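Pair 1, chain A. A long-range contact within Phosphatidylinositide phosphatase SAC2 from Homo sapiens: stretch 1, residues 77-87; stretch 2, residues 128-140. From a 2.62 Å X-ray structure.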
# COMPACT_ATOMS: atom_id res chain seq x y z
N SER A 77 7.37 -0.88 26.27
CA SER A 77 7.68 0.48 25.85
C SER A 77 7.95 0.49 24.35
O SER A 77 8.50 -0.48 23.81
CB SER A 77 8.90 1.00 26.60
OG SER A 77 9.23 2.31 26.19
N LEU A 78 7.56 1.57 23.68
CA LEU A 78 7.79 1.70 22.25
C LEU A 78 9.27 1.84 21.89
O LEU A 78 9.67 1.49 20.78
CB LEU A 78 6.96 2.84 21.65
CG LEU A 78 5.45 2.58 21.45
CD1 LEU A 78 4.72 3.88 21.18
CD2 LEU A 78 5.19 1.58 20.34
N GLU A 79 10.07 2.34 22.83
CA GLU A 79 11.53 2.41 22.65
C GLU A 79 12.13 1.05 22.32
O GLU A 79 13.11 0.96 21.58
CB GLU A 79 12.23 2.97 23.88
CG GLU A 79 12.34 4.49 23.92
CD GLU A 79 11.32 5.13 24.84
OE1 GLU A 79 10.15 4.67 24.86
OE2 GLU A 79 11.68 6.10 25.54
N ASN A 80 11.55 -0.00 22.89
CA ASN A 80 12.08 -1.36 22.78
C ASN A 80 11.58 -2.14 21.57
O ASN A 80 12.09 -3.23 21.28
CB ASN A 80 11.81 -2.15 24.06
CG ASN A 80 12.60 -1.62 25.25
OD1 ASN A 80 12.11 -1.63 26.37
ND2 ASN A 80 13.83 -1.17 25.00
N LEU A 81 10.58 -1.59 20.87
CA LEU A 81 10.10 -2.18 19.62
C LEU A 81 11.09 -1.88 18.49
O LEU A 81 11.15 -0.76 18.00
CB LEU A 81 8.70 -1.65 19.28
CG LEU A 81 7.98 -2.25 18.06
CD1 LEU A 81 7.88 -3.77 18.15
CD2 LEU A 81 6.61 -1.63 17.89
N GLU A 82 11.85 -2.90 18.10
CA GLU A 82 12.97 -2.73 17.16
C GLU A 82 12.54 -2.55 15.71
O GLU A 82 12.98 -1.62 15.04
CB GLU A 82 13.94 -3.92 17.25
CG GLU A 82 14.49 -4.22 18.64
CD GLU A 82 15.41 -5.44 18.65
OE1 GLU A 82 15.25 -6.32 17.77
OE2 GLU A 82 16.29 -5.52 19.54
N LYS A 83 11.70 -3.47 15.23
CA LYS A 83 11.30 -3.51 13.83
C LYS A 83 10.04 -4.35 13.65
O LYS A 83 9.67 -5.12 14.54
CB LYS A 83 12.44 -4.06 12.95
CG LYS A 83 12.91 -5.45 13.34
CD LYS A 83 14.01 -5.95 12.43
CE LYS A 83 14.37 -7.39 12.77
NZ LYS A 83 15.34 -7.97 11.81
N ILE A 84 9.40 -4.19 12.50
CA ILE A 84 8.25 -5.02 12.13
C ILE A 84 8.51 -5.71 10.80
O ILE A 84 8.96 -5.09 9.83
CB ILE A 84 6.94 -4.18 12.04
CG1 ILE A 84 6.64 -3.50 13.38
CG2 ILE A 84 5.77 -5.06 11.62
CD1 ILE A 84 5.52 -2.49 13.33
N GLU A 85 8.24 -7.01 10.75
CA GLU A 85 8.33 -7.78 9.51
C GLU A 85 6.94 -8.25 9.08
O GLU A 85 6.17 -8.73 9.91
CB GLU A 85 9.24 -8.98 9.69
CG GLU A 85 10.69 -8.63 9.99
CD GLU A 85 11.54 -9.87 10.15
OE1 GLU A 85 11.08 -10.84 10.80
OE2 GLU A 85 12.68 -9.87 9.64
N ILE A 86 6.63 -8.10 7.79
CA ILE A 86 5.35 -8.57 7.25
C ILE A 86 5.55 -9.46 6.02
O ILE A 86 6.04 -9.01 4.98
CB ILE A 86 4.38 -7.41 6.92
CG1 ILE A 86 3.98 -6.66 8.20
CG2 ILE A 86 3.13 -7.94 6.22
CD1 ILE A 86 3.17 -5.40 7.96
N GLY A 87 5.17 -10.73 6.15
CA GLY A 87 5.28 -11.67 5.05
C GLY A 87 4.45 -12.92 5.25
O GLY A 87 3.74 -13.03 6.24
N GLY A 128 -5.01 -10.95 4.38
CA GLY A 128 -5.05 -10.07 5.55
C GLY A 128 -3.87 -9.12 5.68
O GLY A 128 -3.70 -8.47 6.71
N LYS A 129 -3.06 -9.04 4.62
CA LYS A 129 -1.83 -8.26 4.62
C LYS A 129 -2.08 -6.75 4.80
O LYS A 129 -1.32 -6.08 5.51
CB LYS A 129 -1.05 -8.53 3.33
CG LYS A 129 0.31 -7.88 3.22
CD LYS A 129 0.75 -7.91 1.77
CE LYS A 129 1.96 -7.03 1.51
NZ LYS A 129 2.20 -6.91 0.03
N ASP A 130 -3.14 -6.24 4.17
CA ASP A 130 -3.50 -4.82 4.27
C ASP A 130 -3.83 -4.38 5.70
O ASP A 130 -3.43 -3.30 6.13
CB ASP A 130 -4.65 -4.49 3.31
CG ASP A 130 -4.23 -4.57 1.83
OD1 ASP A 130 -3.01 -4.56 1.54
OD2 ASP A 130 -5.12 -4.63 0.96
N THR A 131 -4.57 -5.23 6.42
CA THR A 131 -4.90 -5.01 7.83
C THR A 131 -3.64 -4.90 8.68
O THR A 131 -3.54 -4.05 9.55
CB THR A 131 -5.80 -6.15 8.38
OG1 THR A 131 -7.03 -6.20 7.65
CG2 THR A 131 -6.13 -5.94 9.85
N LEU A 132 -2.67 -5.78 8.40
CA LEU A 132 -1.41 -5.80 9.14
C LEU A 132 -0.51 -4.62 8.76
O LEU A 132 0.20 -4.09 9.62
CB LEU A 132 -0.69 -7.14 8.94
CG LEU A 132 -1.44 -8.44 9.32
CD1 LEU A 132 -0.61 -9.66 8.95
CD2 LEU A 132 -1.82 -8.49 10.80
N GLN A 133 -0.55 -4.21 7.50
CA GLN A 133 0.22 -3.04 7.05
C GLN A 133 -0.30 -1.78 7.75
O GLN A 133 0.49 -0.91 8.13
CB GLN A 133 0.16 -2.90 5.53
CG GLN A 133 1.03 -1.77 4.94
CD GLN A 133 2.54 -1.97 5.16
OE1 GLN A 133 3.07 -3.07 5.03
NE2 GLN A 133 3.23 -0.88 5.49
N CYS A 134 -1.61 -1.72 7.94
CA CYS A 134 -2.26 -0.61 8.64
C CYS A 134 -1.84 -0.51 10.10
O CYS A 134 -1.50 0.58 10.57
CB CYS A 134 -3.78 -0.73 8.53
SG CYS A 134 -4.37 -0.26 6.90
N ILE A 135 -1.86 -1.64 10.80
CA ILE A 135 -1.45 -1.69 12.20
C ILE A 135 0.02 -1.27 12.36
O ILE A 135 0.34 -0.44 13.21
CB ILE A 135 -1.72 -3.09 12.84
CG1 ILE A 135 -3.23 -3.37 12.88
CG2 ILE A 135 -1.11 -3.18 14.24
CD1 ILE A 135 -3.59 -4.82 13.16
N ALA A 136 0.90 -1.85 11.53
CA ALA A 136 2.32 -1.52 11.52
C ALA A 136 2.56 -0.03 11.29
O ALA A 136 3.42 0.57 11.92
CB ALA A 136 3.06 -2.34 10.46
N GLU A 137 1.76 0.55 10.40
CA GLU A 137 1.85 1.98 10.12
C GLU A 137 1.51 2.85 11.33
O GLU A 137 2.19 3.85 11.57
CB GLU A 137 1.06 2.35 8.87
CG GLU A 137 1.90 2.16 7.62
CD GLU A 137 1.11 2.13 6.33
OE1 GLU A 137 1.54 1.41 5.40
OE2 GLU A 137 0.08 2.84 6.21
N MSE A 138 0.51 2.47 12.11
CA MSE A 138 0.18 3.23 13.31
C MSE A 138 1.24 3.09 14.41
O MSE A 138 1.53 4.04 15.11
CB MSE A 138 -1.21 2.93 13.85
CG MSE A 138 -1.74 4.13 14.65
SE MSE A 138 -3.40 3.84 15.62
CE MSE A 138 -4.61 3.97 14.09
N LEU A 139 1.80 1.89 14.54
CA LEU A 139 2.91 1.68 15.46
C LEU A 139 4.12 2.51 15.04
O LEU A 139 4.89 2.98 15.90
CB LEU A 139 3.29 0.20 15.52
CG LEU A 139 2.34 -0.77 16.23
CD1 LEU A 139 2.67 -2.19 15.83
CD2 LEU A 139 2.42 -0.63 17.75
N GLN A 140 4.28 2.71 13.73
CA GLN A 140 5.43 3.42 13.20
C GLN A 140 5.38 4.92 13.47
O GLN A 140 6.33 5.47 14.03
CB GLN A 140 5.61 3.15 11.70
CG GLN A 140 6.89 3.72 11.13
CD GLN A 140 7.03 3.50 9.64
OE1 GLN A 140 7.98 2.86 9.19
NE2 GLN A 140 6.09 4.03 8.87

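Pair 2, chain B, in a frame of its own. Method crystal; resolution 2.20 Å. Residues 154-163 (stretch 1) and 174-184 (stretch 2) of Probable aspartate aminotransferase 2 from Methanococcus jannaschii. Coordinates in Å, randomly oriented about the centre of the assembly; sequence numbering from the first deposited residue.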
# COMPACT_ATOMS: atom_id res chain seq x y z
N LYS B 154 -19.74 23.55 -0.50
CA LYS B 154 -19.12 22.29 -0.89
C LYS B 154 -17.87 21.94 -0.09
O LYS B 154 -17.33 20.85 -0.23
CB LYS B 154 -18.78 22.32 -2.39
CG LYS B 154 -19.99 22.57 -3.30
CD LYS B 154 -21.05 21.48 -3.17
CE LYS B 154 -20.54 20.13 -3.64
NZ LYS B 154 -21.56 19.05 -3.51
N THR B 155 -17.42 22.86 0.75
CA THR B 155 -16.24 22.63 1.58
C THR B 155 -16.45 21.44 2.50
O THR B 155 -17.23 21.51 3.45
CB THR B 155 -15.91 23.86 2.44
OG1 THR B 155 -15.63 24.98 1.58
CG2 THR B 155 -14.69 23.59 3.33
N LYS B 156 -15.75 20.35 2.25
CA LYS B 156 -15.91 19.14 3.06
C LYS B 156 -14.83 18.97 4.12
O LYS B 156 -15.10 18.52 5.24
CB LYS B 156 -15.92 17.91 2.16
CG LYS B 156 -16.46 16.65 2.81
CD LYS B 156 -17.94 16.81 3.11
CE LYS B 156 -18.62 15.47 3.30
NZ LYS B 156 -18.59 14.67 2.04
N ALA B 157 -13.59 19.32 3.78
CA ALA B 157 -12.52 19.15 4.74
C ALA B 157 -11.34 20.07 4.49
O ALA B 157 -11.31 20.80 3.50
CB ALA B 157 -12.05 17.70 4.72
N ILE B 158 -10.39 20.03 5.41
CA ILE B 158 -9.17 20.81 5.32
C ILE B 158 -8.01 19.88 5.72
O ILE B 158 -8.13 19.06 6.63
CB ILE B 158 -9.21 22.04 6.28
CG1 ILE B 158 -7.92 22.86 6.11
CG2 ILE B 158 -9.37 21.59 7.72
CD1 ILE B 158 -7.91 24.17 6.88
N ILE B 159 -6.90 19.99 5.01
CA ILE B 159 -5.75 19.16 5.33
C ILE B 159 -4.72 20.07 5.97
O ILE B 159 -4.24 21.00 5.33
CB ILE B 159 -5.12 18.51 4.07
CG1 ILE B 159 -6.09 17.51 3.44
CG2 ILE B 159 -3.83 17.80 4.44
CD1 ILE B 159 -5.54 16.82 2.19
N ILE B 160 -4.40 19.80 7.23
CA ILE B 160 -3.41 20.60 7.94
C ILE B 160 -2.16 19.75 8.14
O ILE B 160 -2.22 18.70 8.78
CB ILE B 160 -3.94 21.07 9.32
CG1 ILE B 160 -5.24 21.86 9.15
CG2 ILE B 160 -2.89 21.95 10.01
CD1 ILE B 160 -5.78 22.47 10.43
N ASN B 161 -1.04 20.19 7.57
CA ASN B 161 0.23 19.47 7.68
C ASN B 161 1.15 20.30 8.56
O ASN B 161 1.63 21.35 8.15
CB ASN B 161 0.84 19.29 6.28
CG ASN B 161 2.19 18.58 6.29
OD1 ASN B 161 3.13 18.95 5.58
ND2 ASN B 161 2.31 17.56 7.13
N SER B 162 1.40 19.83 9.78
CA SER B 162 2.22 20.60 10.71
C SER B 162 3.13 19.75 11.59
O SER B 162 2.67 18.87 12.32
CB SER B 162 1.30 21.45 11.59
OG SER B 162 2.03 22.24 12.52
N PRO B 163 4.46 20.00 11.53
CA PRO B 163 5.08 21.01 10.67
C PRO B 163 4.89 20.65 9.20
O PRO B 163 4.73 19.47 8.87
CB PRO B 163 6.55 20.99 11.11
CG PRO B 163 6.74 19.64 11.68
CD PRO B 163 5.45 19.38 12.43
N GLU B 174 -4.85 29.09 16.26
CA GLU B 174 -6.06 29.70 15.70
C GLU B 174 -6.61 29.00 14.46
O GLU B 174 -7.83 28.91 14.28
CB GLU B 174 -5.81 31.17 15.38
CG GLU B 174 -5.56 32.03 16.61
CD GLU B 174 -5.35 33.49 16.27
OE1 GLU B 174 -5.19 34.30 17.22
OE2 GLU B 174 -5.34 33.83 15.07
N ILE B 175 -5.73 28.53 13.59
CA ILE B 175 -6.18 27.84 12.38
C ILE B 175 -6.97 26.60 12.77
O ILE B 175 -8.02 26.32 12.20
CB ILE B 175 -5.00 27.43 11.47
CG1 ILE B 175 -4.31 28.68 10.90
CG2 ILE B 175 -5.51 26.60 10.32
CD1 ILE B 175 -3.69 29.58 11.92
N TYR B 176 -6.46 25.85 13.74
CA TYR B 176 -7.16 24.65 14.20
C TYR B 176 -8.51 25.03 14.79
O TYR B 176 -9.52 24.42 14.48
CB TYR B 176 -6.35 23.90 15.27
CG TYR B 176 -5.10 23.22 14.74
CD1 TYR B 176 -3.88 23.88 14.74
CD2 TYR B 176 -5.16 21.93 14.22
CE1 TYR B 176 -2.74 23.28 14.24
CE2 TYR B 176 -4.02 21.32 13.71
CZ TYR B 176 -2.82 22.00 13.72
OH TYR B 176 -1.69 21.42 13.20
N GLU B 177 -8.52 26.05 15.65
CA GLU B 177 -9.74 26.53 16.30
C GLU B 177 -10.78 26.97 15.28
O GLU B 177 -11.96 26.65 15.41
CB GLU B 177 -9.39 27.67 17.26
CG GLU B 177 -8.69 27.19 18.53
CD GLU B 177 -7.83 28.26 19.19
OE1 GLU B 177 -7.38 28.04 20.33
OE2 GLU B 177 -7.58 29.32 18.56
N PHE B 178 -10.35 27.70 14.26
CA PHE B 178 -11.27 28.14 13.23
C PHE B 178 -11.85 26.94 12.50
O PHE B 178 -13.07 26.86 12.28
CB PHE B 178 -10.57 29.04 12.21
CG PHE B 178 -11.48 29.58 11.15
CD1 PHE B 178 -12.36 30.62 11.42
CD2 PHE B 178 -11.51 29.00 9.88
CE1 PHE B 178 -13.25 31.08 10.45
CE2 PHE B 178 -12.40 29.45 8.91
CZ PHE B 178 -13.27 30.49 9.20
N ALA B 179 -10.99 26.00 12.12
CA ALA B 179 -11.43 24.81 11.40
C ALA B 179 -12.46 23.96 12.15
O ALA B 179 -13.43 23.50 11.55
CB ALA B 179 -10.23 23.95 11.01
N TYR B 180 -12.25 23.76 13.45
CA TYR B 180 -13.19 22.97 14.23
C TYR B 180 -14.56 23.61 14.42
O TYR B 180 -15.53 22.91 14.71
CB TYR B 180 -12.59 22.60 15.59
CG TYR B 180 -11.57 21.50 15.47
CD1 TYR B 180 -10.20 21.78 15.50
CD2 TYR B 180 -11.97 20.18 15.26
CE1 TYR B 180 -9.26 20.77 15.32
CE2 TYR B 180 -11.04 19.17 15.08
CZ TYR B 180 -9.68 19.47 15.11
OH TYR B 180 -8.75 18.47 14.94
N GLU B 181 -14.64 24.93 14.27
CA GLU B 181 -15.92 25.63 14.42
C GLU B 181 -16.59 25.74 13.05
O GLU B 181 -17.82 25.70 12.95
CB GLU B 181 -15.71 27.05 14.97
CG GLU B 181 -15.49 27.14 16.49
CD GLU B 181 -16.69 26.68 17.29
OE1 GLU B 181 -16.53 26.40 18.50
OE2 GLU B 181 -17.80 26.60 16.72
N ASN B 182 -15.78 25.84 12.00
CA ASN B 182 -16.31 26.04 10.66
C ASN B 182 -16.22 24.94 9.61
O ASN B 182 -16.97 24.96 8.63
CB ASN B 182 -15.67 27.31 10.11
CG ASN B 182 -15.96 28.50 10.97
OD1 ASN B 182 -17.09 28.95 11.05
ND2 ASN B 182 -14.95 29.01 11.65
N ILE B 183 -15.31 23.98 9.78
CA ILE B 183 -15.15 22.94 8.77
C ILE B 183 -15.56 21.56 9.25
O ILE B 183 -15.15 21.11 10.30
CB ILE B 183 -13.68 22.92 8.29
CG1 ILE B 183 -13.29 24.32 7.82
CG2 ILE B 183 -13.51 21.90 7.16
CD1 ILE B 183 -11.83 24.48 7.46
N PRO B 184 -16.40 20.87 8.47
CA PRO B 184 -16.85 19.53 8.87
C PRO B 184 -15.79 18.49 9.21
O PRO B 184 -15.97 17.71 10.14
CB PRO B 184 -17.78 19.11 7.73
CG PRO B 184 -17.35 19.95 6.57
CD PRO B 184 -17.01 21.27 7.19

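Both pairs lay a strand against a helix that runs nearly antiparallel to it. The N-to-C directions differ by 170° in pair 1 and 161° in pair 2, with closest axis approaches of 9.5 and 9.8 Å, and 14 central residues superpose with an RMSD of 0.8 Å. No hydrogen bond crosses either contact, so the contact rests on van der Waals packing, mostly of side chains, burying 376 Å² in pair 1 and 454 Å² in pair 2.

The first rule is a small residue on the helix where the strand comes near. A136(A) matches A179(B), with side-chain centres 0.6 Å apart, and each methyl points toward the strand. The isoleucine facing it also falls at a matched position, I84(A) with I158(B), but not in the same conformation. I84(A) is m at chi1 and reaches A136(A) CB with its CD1 at 3.8 Å; I158(B) is t and offers CG2 to A179(B) CB at 4.1 Å.

Two residues further toward the strand's C-terminal end, I86(A) and I160(B) coincide, both m,t, their side-chain centres 0.7 Å apart. What surrounds them differs. I86(A) sends CD1 to 4.0 Å from A136(A) CB, 4.3 Å from L132(A) CB and 3.7 Å from Q133(A) OE1. The matched helix residues in pair 2 are I175(B) and Y176(B). I160(B) CD1 lies 4.1 Å from I175(B) CG2 and over one face of the Y176(B) ring, 4.2 Å from its centroid, a CH-pi contact. Q133(A) and Y176(B) both leave the helix sideways and bring their ends closer to the strand, but the glutamine also gives its NE2 to E137(A) OE1 at 2.8 Å, whereas the tyrosine spends a broad ring on packing. Its cost is a buried OH without a partner, 3.4 Å from both I160(B) CG2 and S162(B) CB.

At the other end the solutions part. L81(A) and T155(B) match and both point toward the helix, yet L139(A), which points inward, falls on N182(B), whose side chain is out of reach of the strand. In pair 1 the leucine closes the layer: its CD1 is 3.8 Å from I84(A) CD1, and its CD2 is 4.3 Å from L81(A) CD2. Pair 2 fills in from beyond its helix instead. I183(B), the first residue to leave helical phi/psi, places CD1 3.8 Å from I158(B) CB and CG2 4.3 Å from T155(B) CG2, while P184(B) CG presses to 3.0 Å from K156(B) O.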